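PDB 2PCN: S-adenosylmethionine:2-demethylmenaquinone methyltransferase from Geobacillus kaustophilus, which belongs to the RraA-like family, despite the methyltransferase name it carries, and is assembled here as three chains. Local coordinates for residues D126-F131 and R135-A140. Residues are numbered along the deposited sequence; the frame is centred on the assembly and turned at random.
Sequences DVVLEF and RWEPGA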
# COMPACT_ATOMS: atom_id res chain seq x y z
N ASP A 126 8.24 -29.47 -2.56
CA ASP A 126 7.13 -30.39 -2.80
C ASP A 126 6.37 -30.89 -1.57
O ASP A 126 5.88 -32.01 -1.56
CB ASP A 126 7.64 -31.60 -3.59
CG ASP A 126 8.46 -31.19 -4.80
OD1 ASP A 126 8.00 -30.32 -5.57
OD2 ASP A 126 9.57 -31.75 -4.99
N VAL A 127 6.28 -30.05 -0.54
CA VAL A 127 5.54 -30.41 0.66
C VAL A 127 4.27 -29.56 0.69
O VAL A 127 4.15 -28.59 -0.07
CB VAL A 127 6.35 -30.13 1.96
CG1 VAL A 127 7.58 -31.02 2.00
CG2 VAL A 127 6.75 -28.66 2.02
N VAL A 128 3.32 -29.92 1.55
CA VAL A 128 2.09 -29.15 1.65
C VAL A 128 2.36 -27.93 2.51
O VAL A 128 2.91 -28.04 3.61
CB VAL A 128 0.97 -29.99 2.30
CG1 VAL A 128 -0.28 -29.14 2.47
CG2 VAL A 128 0.67 -31.21 1.44
N LEU A 129 2.00 -26.75 2.01
CA LEU A 129 2.21 -25.52 2.74
C LEU A 129 0.91 -25.10 3.41
O LEU A 129 -0.17 -25.44 2.94
CB LEU A 129 2.68 -24.41 1.79
CG LEU A 129 3.86 -24.73 0.88
CD1 LEU A 129 4.10 -23.55 -0.06
CD2 LEU A 129 5.11 -25.02 1.70
N GLU A 130 1.03 -24.36 4.51
CA GLU A 130 -0.13 -23.89 5.23
C GLU A 130 0.04 -22.46 5.73
O GLU A 130 0.72 -22.22 6.73
CB GLU A 130 -0.42 -24.81 6.42
CG GLU A 130 -0.94 -26.18 6.03
CD GLU A 130 -1.12 -27.10 7.22
OE1 GLU A 130 -1.80 -26.69 8.19
OE2 GLU A 130 -0.59 -28.23 7.19
N PHE A 131 -0.57 -21.51 5.02
CA PHE A 131 -0.52 -20.11 5.41
C PHE A 131 -1.64 -19.34 4.71
O PHE A 131 -2.18 -19.79 3.70
CB PHE A 131 0.84 -19.48 5.07
CG PHE A 131 1.11 -19.37 3.60
CD1 PHE A 131 1.80 -20.37 2.92
CD2 PHE A 131 0.70 -18.24 2.88
CE1 PHE A 131 2.07 -20.26 1.55
CE2 PHE A 131 0.97 -18.12 1.52
CZ PHE A 131 1.66 -19.13 0.85
N ARG A 135 -4.43 -24.22 2.25
CA ARG A 135 -3.57 -25.40 2.20
C ARG A 135 -3.09 -25.46 0.76
O ARG A 135 -3.89 -25.69 -0.15
CB ARG A 135 -4.38 -26.65 2.55
CG ARG A 135 -3.58 -27.95 2.58
CD ARG A 135 -4.52 -29.15 2.62
NE ARG A 135 -3.82 -30.43 2.73
CZ ARG A 135 -3.18 -30.84 3.82
NH1 ARG A 135 -3.15 -30.07 4.90
NH2 ARG A 135 -2.57 -32.01 3.83
N TRP A 136 -1.80 -25.23 0.55
CA TRP A 136 -1.21 -25.23 -0.78
C TRP A 136 -0.56 -26.58 -1.10
O TRP A 136 0.49 -26.91 -0.55
CB TRP A 136 -0.15 -24.12 -0.89
CG TRP A 136 -0.61 -22.80 -0.33
CD1 TRP A 136 -0.76 -22.47 0.98
CD2 TRP A 136 -0.97 -21.63 -1.08
NE1 TRP A 136 -1.19 -21.17 1.10
CE2 TRP A 136 -1.33 -20.63 -0.15
CE3 TRP A 136 -1.03 -21.33 -2.45
CZ2 TRP A 136 -1.74 -19.35 -0.54
CZ3 TRP A 136 -1.44 -20.06 -2.84
CH2 TRP A 136 -1.79 -19.09 -1.89
N GLU A 137 -1.18 -27.34 -1.99
CA GLU A 137 -0.68 -28.66 -2.37
C GLU A 137 -0.01 -28.72 -3.74
O GLU A 137 -0.46 -28.07 -4.68
CB GLU A 137 -1.83 -29.68 -2.35
CG GLU A 137 -2.42 -29.95 -0.97
CD GLU A 137 -3.57 -30.94 -1.03
OE1 GLU A 137 -3.42 -31.98 -1.70
OE2 GLU A 137 -4.61 -30.68 -0.40
N PRO A 138 1.07 -29.50 -3.86
CA PRO A 138 1.76 -29.61 -5.15
C PRO A 138 0.77 -30.15 -6.18
O PRO A 138 -0.01 -31.06 -5.87
CB PRO A 138 2.88 -30.60 -4.86
CG PRO A 138 3.20 -30.32 -3.42
CD PRO A 138 1.83 -30.20 -2.80
N GLY A 139 0.78 -29.60 -7.38
CA GLY A 139 -0.13 -30.08 -8.41
C GLY A 139 -1.44 -29.32 -8.43
O GLY A 139 -2.18 -29.40 -9.41
N ALA A 140 -1.74 -28.60 -7.36
CA ALA A 140 -2.97 -27.82 -7.29
C ALA A 140 -2.79 -26.64 -8.24
O ALA A 140 -1.68 -26.40 -8.73
CB ALA A 140 -3.21 -27.32 -5.87
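The carbonyl oxygen of L129 takes the backbone N of W136 at 2.9 Å, and the CA of R135 makes a CA-H...O contact with the same oxygen. L129 N returns a bond to W136 O at 3.0 Å, so L129 and W136 form an antiparallel hydrogen-bonded pair in the hairpin of strands 129-131 and 134-136. A third bond comes from the indole: W136 NE1 reaches F131 O at 3.1 Å, nearly straight (168°), with the oxygen close to the ring plane. That nitrogen also sits over the centre of the F131 ring, in an offset stack with centroids 4.0 Å apart and planes at 14°. With chi1 at 67°, CG of F131 lies between its own N and carbonyl carbon, which brings the phenyl face against the indole. V60 of strand 58-62 touches both side chains, and H91 stacks on F131. Beside E130 and R135, V128 CG1 lies 3.6 Å above the R135 guanidinium plane. R135 links two carboxylates: NE makes a weak hydrogen bond, part of a salt bridge, to E137 OE2, and NH1 a long salt bridge to E130 OE2. Backbone bonds thus pair the strands, the indole bond and stack lock buried F131 and W136 together, and the exposed charges pair more loosely.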